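PDB 4IPA: putative curved DNA-binding protein from Chaetomium thermophilum var. thermophilum DSM 1495, which probably acts in ribosome biogenesis as Arx1, a member of the peptidase M24 family related to methionine aminopeptidases, and may bind DNA. Local coordinates for residues K76-F81 against Q123-G128; T94-L99 against F267-T272; E162-L167 against V253-S258; A194-L199 against I231-G236; D221-E226 against G300-S305. All blocks are in the same frame, centred on the assembly; numbering follows the deposited sequence.

Contact 1: K76-F81 against Q123-G128; sequences KTNKGF and QIDGYG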
# COMPACT_ATOMS: atom_id res chain seq x y z
N LYS A 76 -28.22 6.47 3.02
CA LYS A 76 -27.69 5.69 1.92
C LYS A 76 -26.24 6.08 1.65
O LYS A 76 -25.85 6.27 0.50
CB LYS A 76 -28.52 5.94 0.66
CG LYS A 76 -29.60 4.90 0.40
CD LYS A 76 -30.54 5.36 -0.71
CE LYS A 76 -31.59 4.30 -1.03
NZ LYS A 76 -32.40 4.68 -2.23
N THR A 77 -25.45 6.21 2.71
CA THR A 77 -24.06 6.59 2.58
C THR A 77 -23.24 5.45 1.97
O THR A 77 -23.08 4.41 2.61
CB THR A 77 -23.45 6.98 3.94
OG1 THR A 77 -24.19 8.06 4.52
CG2 THR A 77 -21.99 7.41 3.77
N ASN A 78 -22.74 5.65 0.75
CA ASN A 78 -21.86 4.67 0.09
C ASN A 78 -20.66 4.33 0.96
O ASN A 78 -20.15 5.18 1.69
CB ASN A 78 -21.37 5.20 -1.25
CG ASN A 78 -22.50 5.52 -2.21
OD1 ASN A 78 -23.47 4.75 -2.32
ND2 ASN A 78 -22.40 6.65 -2.91
N LYS A 79 -20.21 3.09 0.87
CA LYS A 79 -19.06 2.64 1.64
C LYS A 79 -18.71 1.24 1.17
O LYS A 79 -19.54 0.58 0.54
CB LYS A 79 -19.40 2.62 3.13
CG LYS A 79 -20.42 1.55 3.48
CD LYS A 79 -21.00 1.76 4.86
CE LYS A 79 -22.12 0.75 5.13
NZ LYS A 79 -22.60 0.82 6.52
N GLY A 80 -17.50 0.78 1.47
CA GLY A 80 -17.05 -0.53 1.03
C GLY A 80 -15.55 -0.71 1.19
O GLY A 80 -14.91 -0.01 1.98
N PHE A 81 -14.98 -1.67 0.46
CA PHE A 81 -13.53 -1.87 0.42
C PHE A 81 -12.83 -0.76 -0.39
O PHE A 81 -13.32 -0.35 -1.43
CB PHE A 81 -13.20 -3.21 -0.26
CG PHE A 81 -13.62 -4.43 0.52
CD1 PHE A 81 -14.96 -4.79 0.61
CD2 PHE A 81 -12.66 -5.23 1.14
CE1 PHE A 81 -15.34 -5.93 1.32
CE2 PHE A 81 -13.05 -6.36 1.85
CZ PHE A 81 -14.38 -6.71 1.94
N GLN A 123 -13.32 2.14 2.90
CA GLN A 123 -13.76 3.19 2.01
C GLN A 123 -15.10 3.73 2.56
O GLN A 123 -16.06 2.97 2.71
CB GLN A 123 -13.95 2.51 0.66
CG GLN A 123 -14.35 3.34 -0.45
CD GLN A 123 -15.82 3.60 -0.46
OE1 GLN A 123 -16.26 4.66 -0.04
NE2 GLN A 123 -16.61 2.64 -0.98
N ILE A 124 -15.15 5.02 2.89
CA ILE A 124 -16.42 5.68 3.26
C ILE A 124 -16.76 6.88 2.37
O ILE A 124 -16.02 7.86 2.35
CB ILE A 124 -16.49 6.15 4.74
CG1 ILE A 124 -16.61 4.96 5.69
CG2 ILE A 124 -17.72 7.04 4.96
CD1 ILE A 124 -15.32 4.51 6.22
N ASP A 125 -17.89 6.80 1.68
CA ASP A 125 -18.37 7.84 0.78
C ASP A 125 -17.33 8.23 -0.25
O ASP A 125 -17.21 9.40 -0.62
CB ASP A 125 -18.86 9.07 1.55
CG ASP A 125 -19.61 10.07 0.65
OD1 ASP A 125 -20.31 9.64 -0.29
OD2 ASP A 125 -19.50 11.29 0.89
N GLY A 126 -16.57 7.24 -0.72
CA GLY A 126 -15.60 7.43 -1.77
C GLY A 126 -14.25 7.86 -1.26
O GLY A 126 -13.35 8.12 -2.05
N TYR A 127 -14.10 7.94 0.06
CA TYR A 127 -12.81 8.30 0.65
C TYR A 127 -12.16 7.07 1.29
O TYR A 127 -12.60 6.58 2.34
CB TYR A 127 -12.96 9.47 1.64
CG TYR A 127 -13.61 10.68 0.99
CD1 TYR A 127 -12.93 11.43 0.03
CD2 TYR A 127 -14.92 11.04 1.28
CE1 TYR A 127 -13.52 12.52 -0.59
CE2 TYR A 127 -15.53 12.14 0.66
CZ TYR A 127 -14.82 12.87 -0.27
OH TYR A 127 -15.41 13.94 -0.91
N GLY A 128 -11.11 6.58 0.64
CA GLY A 128 -10.49 5.34 1.04
C GLY A 128 -9.14 5.48 1.73
O GLY A 128 -8.38 6.42 1.46
O HOH W 1 -22.72 8.37 0.04
O HOH W 2 -15.94 0.07 -2.35
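Lys79 and Gly80 pair with Ile124 and Gln123 in an antiparallel ladder, which adds strand 79-88 to the hairpin of strands 115-124 and 127-136 just before its type I' turn. Gln123 shows how a side chain can lie over its partner strand. Its CG stands anti to the backbone N (chi1 -178°), the chain bends at chi2, and the amide comes down over Gly80, with NE2 3.3 Å from Lys79 C. A side chain at Gly80 would point to this face and probably crowd NE2. OE1 turns back to its own hairpin and accepts Gly126 N at 2.7 Å, the donor lying above the amide plane.

On the face of Ile124, Lys79 brings only CB near, 3.4 Å from Gln123 O; from CG on, the extended chain leads NZ away to the carbonyls of Leu68 and Val71. Thr77 and Asp125 cross at about a right angle, CG2 meeting CB at 4.2 Å, while Asp125 OD2 forms a salt bridge with Lys28.

Asp125 N donates to Asn78 O at 2.8 Å, and Gly80 N to Gln123 O. Two waters close the ends: one joins Asn78 N to Asp125 OD1, the other donates to Phe81 O and accepts from Gln123 NE2 at 3.0 Å.

Contact 2: T94-L99 against F267-T272; sequences TPYTPL and FEQRAT. With SO4 (sulfate ion), chain E.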
# COMPACT_ATOMS: atom_id res chain seq x y z
N THR A 94 3.09 -7.82 -6.08
CA THR A 94 1.67 -7.62 -6.25
C THR A 94 0.88 -8.21 -5.06
O THR A 94 1.11 -9.34 -4.68
CB THR A 94 1.17 -8.29 -7.53
OG1 THR A 94 1.92 -7.79 -8.63
CG2 THR A 94 -0.32 -7.96 -7.74
N PRO A 95 -0.02 -7.43 -4.47
CA PRO A 95 -0.79 -7.96 -3.33
C PRO A 95 -1.50 -9.25 -3.74
O PRO A 95 -2.18 -9.26 -4.77
CB PRO A 95 -1.81 -6.86 -3.04
CG PRO A 95 -1.19 -5.61 -3.58
CD PRO A 95 -0.35 -6.02 -4.76
N TYR A 96 -1.35 -10.31 -2.94
CA TYR A 96 -1.81 -11.65 -3.29
C TYR A 96 -3.19 -11.97 -2.70
O TYR A 96 -3.42 -11.76 -1.50
CB TYR A 96 -0.77 -12.67 -2.81
CG TYR A 96 -0.97 -14.07 -3.33
CD1 TYR A 96 -1.08 -14.32 -4.69
CD2 TYR A 96 -1.01 -15.16 -2.46
CE1 TYR A 96 -1.25 -15.61 -5.18
CE2 TYR A 96 -1.19 -16.44 -2.93
CZ TYR A 96 -1.30 -16.67 -4.30
OH TYR A 96 -1.47 -17.96 -4.77
N THR A 97 -4.09 -12.49 -3.52
CA THR A 97 -5.44 -12.85 -3.07
C THR A 97 -6.09 -13.85 -4.04
O THR A 97 -6.94 -13.48 -4.85
CB THR A 97 -6.34 -11.59 -2.85
OG1 THR A 97 -7.72 -11.98 -2.71
CG2 THR A 97 -6.21 -10.61 -4.01
N PRO A 98 -5.71 -15.13 -3.93
CA PRO A 98 -5.99 -16.14 -4.96
C PRO A 98 -7.42 -16.67 -4.98
O PRO A 98 -8.19 -16.46 -4.04
CB PRO A 98 -5.00 -17.26 -4.61
CG PRO A 98 -4.87 -17.18 -3.13
CD PRO A 98 -5.00 -15.71 -2.77
N LEU A 99 -7.78 -17.36 -6.06
CA LEU A 99 -9.10 -18.01 -6.16
C LEU A 99 -9.18 -19.29 -5.34
O LEU A 99 -8.20 -20.03 -5.21
CB LEU A 99 -9.44 -18.33 -7.61
CG LEU A 99 -9.58 -17.13 -8.53
CD1 LEU A 99 -10.08 -17.56 -9.90
CD2 LEU A 99 -10.52 -16.10 -7.91
N PHE A 267 5.23 -13.15 -12.41
CA PHE A 267 5.11 -14.54 -11.97
C PHE A 267 3.86 -15.19 -12.57
O PHE A 267 3.10 -14.55 -13.30
CB PHE A 267 5.15 -14.64 -10.44
CG PHE A 267 6.54 -14.54 -9.87
CD1 PHE A 267 7.38 -13.50 -10.24
CD2 PHE A 267 7.02 -15.50 -8.98
CE1 PHE A 267 8.68 -13.41 -9.72
CE2 PHE A 267 8.32 -15.41 -8.47
CZ PHE A 267 9.14 -14.36 -8.83
N GLU A 268 3.65 -16.47 -12.29
CA GLU A 268 2.67 -17.26 -13.05
C GLU A 268 1.31 -17.43 -12.37
O GLU A 268 0.37 -17.96 -12.97
CB GLU A 268 3.27 -18.64 -13.43
CG GLU A 268 4.53 -18.55 -14.32
CD GLU A 268 5.22 -19.91 -14.54
OE1 GLU A 268 5.64 -20.56 -13.54
OE2 GLU A 268 5.35 -20.31 -15.72
N GLN A 269 1.20 -16.99 -11.13
CA GLN A 269 -0.09 -17.01 -10.45
C GLN A 269 -1.11 -16.18 -11.21
O GLN A 269 -0.78 -15.20 -11.87
CB GLN A 269 0.02 -16.53 -9.00
CG GLN A 269 0.83 -17.46 -8.11
CD GLN A 269 2.33 -17.24 -8.23
OE1 GLN A 269 2.77 -16.29 -8.89
NE2 GLN A 269 3.12 -18.11 -7.59
N ARG A 270 -2.36 -16.60 -11.13
CA ARG A 270 -3.45 -15.91 -11.79
C ARG A 270 -3.62 -14.48 -11.23
O ARG A 270 -3.63 -14.27 -10.02
CB ARG A 270 -4.71 -16.74 -11.57
CG ARG A 270 -6.00 -16.12 -12.03
CD ARG A 270 -7.12 -17.11 -11.76
NE ARG A 270 -7.74 -17.45 -13.02
CZ ARG A 270 -7.80 -18.65 -13.56
NH1 ARG A 270 -7.33 -19.72 -12.93
NH2 ARG A 270 -8.38 -18.78 -14.73
N ALA A 271 -3.74 -13.51 -12.13
CA ALA A 271 -4.07 -12.14 -11.74
C ALA A 271 -5.51 -12.08 -11.24
O ALA A 271 -6.46 -12.29 -12.02
CB ALA A 271 -3.91 -11.21 -12.93
N THR A 272 -5.69 -11.80 -9.95
CA THR A 272 -7.04 -11.68 -9.39
C THR A 272 -7.37 -10.26 -8.97
O THR A 272 -8.54 -9.90 -8.87
CB THR A 272 -7.26 -12.63 -8.21
OG1 THR A 272 -6.33 -12.31 -7.16
CG2 THR A 272 -7.07 -14.10 -8.66
S SO4 E . -8.96 -21.30 -16.66
O1 SO4 E . -7.92 -21.98 -15.90
O2 SO4 E . -8.61 -19.90 -16.82
O3 SO4 E . -9.09 -21.91 -17.99
O4 SO4 E . -10.23 -21.42 -15.96
O HOH W 3 -3.80 -13.04 -6.34
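Two irregular loops meet where Thr97 and Leu99 lie against Thr272, and they illustrate how segments without regular structure can be joined through side chain and water. Residues 94-99 follow strand 79-88, and residues 267-272 lead into strand 273-276. Thr272 holds the centre. Its OG1 sits between the backbone N and the carbonyl carbon (chi1 61°) and donates to Thr97 O at 2.7 Å, coming from well above the carbonyl plane. Thr272 OG1 also accepts from a water at 2.8 Å, and this water accepts from Thr97 N, which makes a small ring of bonds around the Thr97 backbone. Thr97 OG1 has its own partner in Ser305.

The side chains of Thr272 and Leu99 slide past each other in opposite directions, with Thr272 CG2 3.9 Å from Leu99 CG. Leu99 CD1 lies 3.5 Å from Arg270 CD, the aliphatic part of the arginine, whose NH1 forms a salt bridge with Asp102. A sulfate, probably from the crystallisation liquor, lies at the guanidinium edge near NH2. Further along, Gln269 CG comes within 4.0 Å of Tyr96 CE1; the two side chains cross at about a right angle, with ring and amide planes 82° apart. Tyr96 OH reaches Glu105.

An alanine in place of Thr272 would probably leave Thr97 O and the water without their hydroxyl mate and open a gap beside Leu99 CG. One buried hydroxyl, acting as both donor and acceptor, thus satisfies a carbonyl directly and reaches an N-H through the water.

Contact 3: E162-L167 against V253-S258; sequences EVLLRL and VEVGCS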
# COMPACT_ATOMS: atom_id res chain seq x y z
N GLU A 162 10.25 6.63 6.57
CA GLU A 162 10.46 7.84 7.36
C GLU A 162 11.06 8.97 6.53
O GLU A 162 10.67 10.13 6.68
CB GLU A 162 11.36 7.56 8.57
CG GLU A 162 10.74 6.62 9.59
CD GLU A 162 9.44 7.16 10.18
OE1 GLU A 162 9.45 8.31 10.66
OE2 GLU A 162 8.42 6.44 10.16
N VAL A 163 12.00 8.64 5.66
CA VAL A 163 12.59 9.62 4.76
C VAL A 163 11.58 10.11 3.72
O VAL A 163 11.39 11.32 3.56
CB VAL A 163 13.86 9.10 4.07
CG1 VAL A 163 14.37 10.12 3.03
CG2 VAL A 163 14.92 8.82 5.11
N LEU A 164 10.91 9.19 3.03
CA LEU A 164 9.89 9.57 2.04
C LEU A 164 8.83 10.51 2.61
O LEU A 164 8.52 11.54 2.02
CB LEU A 164 9.21 8.32 1.46
CG LEU A 164 8.09 8.60 0.46
CD1 LEU A 164 8.56 9.62 -0.58
CD2 LEU A 164 7.57 7.31 -0.22
N LEU A 165 8.27 10.16 3.76
CA LEU A 165 7.26 11.00 4.39
C LEU A 165 7.74 12.45 4.62
O LEU A 165 6.99 13.40 4.41
CB LEU A 165 6.77 10.36 5.70
CG LEU A 165 5.94 9.07 5.56
CD1 LEU A 165 5.59 8.45 6.93
CD2 LEU A 165 4.68 9.32 4.73
N ARG A 166 8.99 12.59 5.05
CA ARG A 166 9.60 13.89 5.30
C ARG A 166 9.90 14.65 4.00
O ARG A 166 9.83 15.88 3.97
CB ARG A 166 10.87 13.74 6.15
CG ARG A 166 10.55 13.61 7.63
CD ARG A 166 11.65 12.90 8.39
NE ARG A 166 11.27 12.73 9.79
CZ ARG A 166 10.56 11.70 10.25
NH1 ARG A 166 10.16 10.74 9.43
NH2 ARG A 166 10.25 11.64 11.54
N LEU A 167 10.20 13.92 2.93
CA LEU A 167 10.43 14.54 1.63
C LEU A 167 9.12 15.05 1.04
O LEU A 167 9.12 15.76 0.03
CB LEU A 167 11.08 13.56 0.65
CG LEU A 167 12.51 13.16 1.03
CD1 LEU A 167 13.12 12.14 0.07
CD2 LEU A 167 13.37 14.42 1.08
N VAL A 253 0.89 6.51 0.58
CA VAL A 253 2.34 6.52 0.47
C VAL A 253 2.92 5.12 0.66
O VAL A 253 2.74 4.51 1.73
CB VAL A 253 2.98 7.46 1.52
CG1 VAL A 253 4.51 7.42 1.40
CG2 VAL A 253 2.44 8.91 1.37
N GLU A 254 3.62 4.64 -0.37
CA GLU A 254 4.20 3.30 -0.35
C GLU A 254 5.71 3.30 -0.54
O GLU A 254 6.26 4.04 -1.38
CB GLU A 254 3.59 2.39 -1.42
CG GLU A 254 4.07 0.93 -1.29
CD GLU A 254 3.53 -0.03 -2.34
OE1 GLU A 254 2.50 0.28 -2.97
OE2 GLU A 254 4.15 -1.10 -2.54
N VAL A 255 6.38 2.47 0.26
CA VAL A 255 7.78 2.12 0.02
C VAL A 255 7.95 0.61 0.01
O VAL A 255 7.22 -0.11 0.72
CB VAL A 255 8.73 2.70 1.08
CG1 VAL A 255 8.69 4.22 1.04
CG2 VAL A 255 8.39 2.16 2.48
N GLY A 256 8.91 0.14 -0.78
CA GLY A 256 9.28 -1.27 -0.77
C GLY A 256 10.78 -1.51 -0.93
O GLY A 256 11.47 -0.84 -1.70
N CYS A 257 11.28 -2.50 -0.21
CA CYS A 257 12.68 -2.87 -0.33
C CYS A 257 12.83 -4.34 -0.63
O CYS A 257 11.91 -5.14 -0.46
CB CYS A 257 13.44 -2.50 0.93
SG CYS A 257 13.69 -0.73 1.09
N SER A 258 14.01 -4.70 -1.10
CA SER A 258 14.28 -6.06 -1.49
C SER A 258 15.66 -6.44 -1.00
O SER A 258 16.57 -5.60 -0.95
CB SER A 258 14.22 -6.16 -3.02
OG SER A 258 14.67 -7.42 -3.47
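Val253 meets Leu164 and Leu165 where helix 148-167 lies on strand 250-258, an example of a helix packed on the face of a sheet, running roughly antiparallel to the strand it covers. The two axes approach to 9.2 Å and run at 146° to each other.

Along the strand, Val253 comes first and carries two contacts through one methyl. Its CG1, anti to the backbone N (chi1 178°), lies 3.5 Å from Leu164 CD2, tighter than usual for two methyl carbons, and 3.8 Å from Leu165 CD2. Leu164 slides past the valine in the opposite direction, whereas Leu165 comes at a slant and also brings CD2 near Val253 CG2.

Glu254 follows with its side chain directed away from the helix, where its carboxylate pairs with Arg344. Its backbone still takes part, for Glu254 O lies 3.7 Å from Leu164 CD2. Val255 then points back toward the helix and places CG1 3.5 Å from the same methyl. Leu164 CD2 is therefore set between the two valine CG1 methyls, touching both; the side chains that meet are all apolar, and no hydrogen bond links the segments. Further along the strand, Cys257 touches Ala156 and Thr157, earlier in the same helix.

Glu162 points away from the strand, and its OE1 forms a salt bridge with Arg166 NH1 at 2.8 Å; its OE2 pairs with Arg358. Leu200 of helix 193-205 borders Leu164, helix 379-386 covers Val163, and strand 250-258 lies between strands 210-220 and 342-352, with Ile349 of the latter touching both Val253 and Leu165.

Contact 4: A194-L199 against I231-G236; sequences AKISSL and IILSPG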
# COMPACT_ATOMS: atom_id res chain seq x y z
N ALA A 194 13.57 12.35 -9.22
CA ALA A 194 14.92 11.77 -9.31
C ALA A 194 15.70 11.90 -8.00
O ALA A 194 16.43 10.99 -7.60
CB ALA A 194 15.69 12.41 -10.46
N LYS A 195 15.55 13.04 -7.33
CA LYS A 195 16.24 13.31 -6.08
C LYS A 195 15.65 12.45 -4.96
O LYS A 195 16.37 11.84 -4.16
CB LYS A 195 16.14 14.80 -5.74
CG LYS A 195 16.76 15.22 -4.40
CD LYS A 195 18.22 14.77 -4.29
CE LYS A 195 18.85 15.28 -2.98
NZ LYS A 195 20.32 14.97 -2.86
N ILE A 196 14.33 12.41 -4.90
CA ILE A 196 13.63 11.54 -3.98
C ILE A 196 14.11 10.10 -4.14
O ILE A 196 14.45 9.44 -3.15
CB ILE A 196 12.10 11.62 -4.19
CG1 ILE A 196 11.64 13.07 -3.95
CG2 ILE A 196 11.37 10.61 -3.30
CD1 ILE A 196 10.13 13.30 -4.12
N SER A 197 14.15 9.61 -5.37
CA SER A 197 14.61 8.26 -5.66
C SER A 197 16.02 7.99 -5.16
O SER A 197 16.26 7.01 -4.46
CB SER A 197 14.54 7.96 -7.16
OG SER A 197 13.23 7.59 -7.55
N SER A 198 16.96 8.86 -5.52
CA SER A 198 18.36 8.63 -5.15
C SER A 198 18.55 8.62 -3.63
O SER A 198 19.31 7.82 -3.10
CB SER A 198 19.30 9.64 -5.83
OG SER A 198 19.08 10.94 -5.33
N LEU A 199 17.85 9.51 -2.93
CA LEU A 199 17.89 9.50 -1.47
C LEU A 199 17.35 8.17 -0.89
O LEU A 199 18.01 7.53 -0.06
CB LEU A 199 17.14 10.70 -0.89
CG LEU A 199 17.79 12.08 -1.07
CD1 LEU A 199 16.79 13.20 -0.81
CD2 LEU A 199 19.03 12.27 -0.19
N ILE A 231 4.11 9.77 -7.15
CA ILE A 231 5.56 9.70 -7.01
C ILE A 231 6.01 8.29 -7.34
O ILE A 231 5.55 7.33 -6.72
CB ILE A 231 5.98 10.05 -5.59
CG1 ILE A 231 5.62 11.52 -5.31
CG2 ILE A 231 7.47 9.81 -5.41
CD1 ILE A 231 5.90 11.96 -3.88
N ILE A 232 6.88 8.13 -8.32
CA ILE A 232 7.36 6.81 -8.67
C ILE A 232 8.82 6.64 -8.28
O ILE A 232 9.68 7.28 -8.87
CB ILE A 232 7.20 6.51 -10.15
CG1 ILE A 232 5.77 6.78 -10.61
CG2 ILE A 232 7.65 5.07 -10.45
CD1 ILE A 232 5.51 6.43 -12.07
N LEU A 233 9.10 5.78 -7.30
CA LEU A 233 10.48 5.53 -6.86
C LEU A 233 11.28 4.68 -7.86
O LEU A 233 10.73 3.77 -8.49
CB LEU A 233 10.50 4.83 -5.51
CG LEU A 233 9.79 5.51 -4.36
CD1 LEU A 233 9.87 4.62 -3.15
CD2 LEU A 233 10.39 6.91 -4.08
N SER A 234 12.58 4.97 -7.99
CA SER A 234 13.46 4.27 -8.92
C SER A 234 12.75 3.87 -10.19
O SER A 234 12.70 2.69 -10.52
CB SER A 234 14.03 3.01 -8.30
OG SER A 234 14.56 3.26 -7.02
N PRO A 235 12.18 4.85 -10.89
CA PRO A 235 11.45 4.59 -12.13
C PRO A 235 12.26 3.70 -13.08
O PRO A 235 11.71 2.81 -13.74
CB PRO A 235 11.30 5.99 -12.75
CG PRO A 235 12.28 6.88 -12.02
CD PRO A 235 12.35 6.30 -10.64
N GLY A 236 13.56 3.96 -13.15
CA GLY A 236 14.39 3.34 -14.16
C GLY A 236 14.25 4.08 -15.48
O GLY A 236 14.69 5.22 -15.59
O HOH W 4 14.13 4.84 -4.96
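Ser197 OG accepts the backbone N-H of Ser234 at 2.7 Å in a somewhat bent bond (138°), the polar centre of the contact. The serine oxygen stands beside its own backbone N, anti to the carbonyl carbon (chi1 -82°), which turns it to the loop; there it also lies 3.5 Å from Pro235 CD. The backbones come close, with Ser197 CA 5.1 Å from Leu233 CA, a nearness that a short side chain permits.

Next to this bond is an apolar patch. Ile196 and Leu233 cross at about a right angle, CG2 meeting CD2 at 3.9 Å, and more loosely Ile196 CD1 faces Ile231 CD1 at 4.4 Å. A water adds a second link, donating to Ser197 O at 3.1 Å and bonding to Ser234 OG at 2.6 Å.

Further out, Gln193 O forms a weak bond with Ser197 OG, and Glu201 bonds to Ser234 OG. Leu164 and Leu167 of helix 148-167 also touch Ile196, and Ile211 of strand 210-220 touches Leu233. The whole is a helix packed against the end of edge strand 230-232 and the loop after it, consistent with the helix-covered sheet of the pita-bread fold of the M24 family.

Contact 5: D221-E226 against G300-S305; sequences DKNEIE and GTFPFS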
# COMPACT_ATOMS: atom_id res chain seq x y z
N ASP A 221 -8.42 10.73 -4.00
CA ASP A 221 -9.52 11.68 -3.97
C ASP A 221 -10.82 10.90 -3.91
O ASP A 221 -10.81 9.66 -3.81
CB ASP A 221 -9.49 12.60 -5.18
CG ASP A 221 -10.20 13.93 -4.92
OD1 ASP A 221 -10.87 14.06 -3.86
OD2 ASP A 221 -10.11 14.84 -5.77
N LYS A 222 -11.95 11.60 -3.94
CA LYS A 222 -13.23 10.94 -3.83
C LYS A 222 -13.32 9.88 -4.93
O LYS A 222 -13.10 10.18 -6.09
CB LYS A 222 -14.40 11.93 -3.95
CG LYS A 222 -15.67 11.39 -3.34
CD LYS A 222 -16.90 12.23 -3.65
CE LYS A 222 -18.11 11.64 -2.95
NZ LYS A 222 -19.39 12.00 -3.63
N ASN A 223 -13.62 8.64 -4.53
CA ASN A 223 -13.69 7.53 -5.47
C ASN A 223 -12.41 7.34 -6.26
O ASN A 223 -12.45 6.87 -7.40
CB ASN A 223 -14.84 7.73 -6.45
CG ASN A 223 -16.19 7.65 -5.78
OD1 ASN A 223 -16.46 6.71 -5.01
ND2 ASN A 223 -17.05 8.63 -6.06
N GLU A 224 -11.26 7.71 -5.70
CA GLU A 224 -10.02 7.54 -6.46
C GLU A 224 -8.82 7.18 -5.59
O GLU A 224 -8.44 7.93 -4.67
CB GLU A 224 -9.72 8.80 -7.29
CG GLU A 224 -8.46 8.70 -8.15
CD GLU A 224 -8.59 7.69 -9.28
OE1 GLU A 224 -8.97 8.10 -10.40
OE2 GLU A 224 -8.32 6.47 -9.04
N ILE A 225 -8.20 6.03 -5.87
CA ILE A 225 -6.95 5.68 -5.19
C ILE A 225 -5.74 5.72 -6.11
O ILE A 225 -4.65 5.33 -5.73
CB ILE A 225 -7.06 4.35 -4.38
CG1 ILE A 225 -7.71 3.24 -5.22
CG2 ILE A 225 -7.86 4.58 -3.10
CD1 ILE A 225 -6.95 2.90 -6.52
N GLU A 226 -5.95 6.20 -7.34
CA GLU A 226 -4.85 6.44 -8.27
C GLU A 226 -5.03 7.79 -8.93
O GLU A 226 -5.28 7.86 -10.14
CB GLU A 226 -4.76 5.33 -9.32
CG GLU A 226 -4.23 4.03 -8.76
CD GLU A 226 -4.26 2.89 -9.75
OE1 GLU A 226 -5.02 2.96 -10.74
OE2 GLU A 226 -3.53 1.90 -9.53
N GLY A 300 -17.50 0.03 -6.96
CA GLY A 300 -17.30 1.26 -7.69
C GLY A 300 -15.98 1.23 -8.44
O GLY A 300 -15.76 0.37 -9.30
N THR A 301 -15.08 2.14 -8.10
CA THR A 301 -13.81 2.22 -8.80
C THR A 301 -12.65 1.74 -7.91
O THR A 301 -11.48 2.00 -8.21
CB THR A 301 -13.56 3.65 -9.26
OG1 THR A 301 -13.68 4.52 -8.13
CG2 THR A 301 -14.60 4.06 -10.31
N PHE A 302 -12.98 1.04 -6.83
CA PHE A 302 -11.96 0.58 -5.90
C PHE A 302 -11.42 -0.82 -6.23
O PHE A 302 -12.13 -1.67 -6.79
CB PHE A 302 -12.46 0.69 -4.46
CG PHE A 302 -12.61 2.12 -3.97
CD1 PHE A 302 -11.48 2.85 -3.57
CD2 PHE A 302 -13.86 2.72 -3.90
CE1 PHE A 302 -11.60 4.17 -3.12
CE2 PHE A 302 -14.01 4.04 -3.44
CZ PHE A 302 -12.87 4.78 -3.05
N PRO A 303 -10.15 -1.08 -5.88
CA PRO A 303 -9.59 -2.40 -6.17
C PRO A 303 -10.39 -3.50 -5.51
O PRO A 303 -10.96 -3.30 -4.43
CB PRO A 303 -8.17 -2.32 -5.59
CG PRO A 303 -7.83 -0.83 -5.68
CD PRO A 303 -9.14 -0.14 -5.36
N PHE A 304 -10.46 -4.65 -6.18
CA PHE A 304 -11.16 -5.81 -5.65
C PHE A 304 -10.46 -7.08 -6.11
O PHE A 304 -9.65 -7.06 -7.06
CB PHE A 304 -12.62 -5.81 -6.10
CG PHE A 304 -12.78 -5.95 -7.57
CD1 PHE A 304 -12.72 -4.83 -8.40
CD2 PHE A 304 -12.99 -7.19 -8.13
CE1 PHE A 304 -12.85 -4.97 -9.76
CE2 PHE A 304 -13.14 -7.33 -9.51
CZ PHE A 304 -13.05 -6.22 -10.32
N SER A 305 -10.73 -8.18 -5.42
CA SER A 305 -10.21 -9.48 -5.83
C SER A 305 -11.31 -10.25 -6.55
O SER A 305 -12.46 -10.22 -6.13
CB SER A 305 -9.76 -10.27 -4.60
OG SER A 305 -9.37 -11.58 -4.97
O HOH W 5 -16.34 4.01 -6.20
O HOH W 6 -9.67 4.20 -8.04
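Asn223 and Ile225 meet Thr301, Phe302 and Pro303 where a type II beta turn, Asp221 to Glu224, lies against the link between helix 286-299 and strand 304-305, a simple case of a tight turn read through its backbone. Asp221 opens the turn, and its OD1 accepts Lys222 N.

Asn223 O accepts a hydrogen bond from Thr301 OG1 at 2.8 Å, the donor lying above the carbonyl plane. Asn223 OD1 receives a water at 3.0 Å, which accepts from Thr301 N in turn. Asn223 CA lies 3.8 Å from Phe302 CZ; the side chains cross at about a right angle, OD1 3.9 Å from CE2 and the amide plane 60° from the ring.

Glu224 folds its carboxylate to accept Glu226 N. Ile225 then points toward the other segment: CG2 touches the edge of the Phe302 ring at CE1, 3.8 Å away and in its plane. Its CG1 stands between the backbone N and carbonyl carbon (chi1 47°), which places it 3.7 Å from Pro303 CD, the two side chains meeting tip to tip. An alanine in place of Phe302 would probably open a gap between Asn223 CA and Ile225 CG2, both left without the ring atoms they touch.

Glu226 forms a salt bridge with Arg275 and a hydrogen bond with Tyr331. Between the segments a water donates to Thr301 O at 2.9 Å and accepts from Ile225 N.

How the contacts relate
The five contacts fall into two touching groups. Contacts 1 and 5 lie with centres 10 Å apart on the same side of the chain's centre, joined by a probable hydrogen bond between Gly126 O and Asn223 N (2.6 Å) and by Gln123 packing on Phe302. Contact 5 also reaches contact 2, 19 Å away between centres, through Thr97 and Ser305. Contacts 3 and 4, again with centres 10 Å apart, share one sheet, and Leu164 CD1 meets Ile196 CG2 at 4.0 Å. Contact 1 lies about 27 Å from contact 3, centre to centre, across the chain's centre. The sulfate at Arg270 belongs to contact 2 alone.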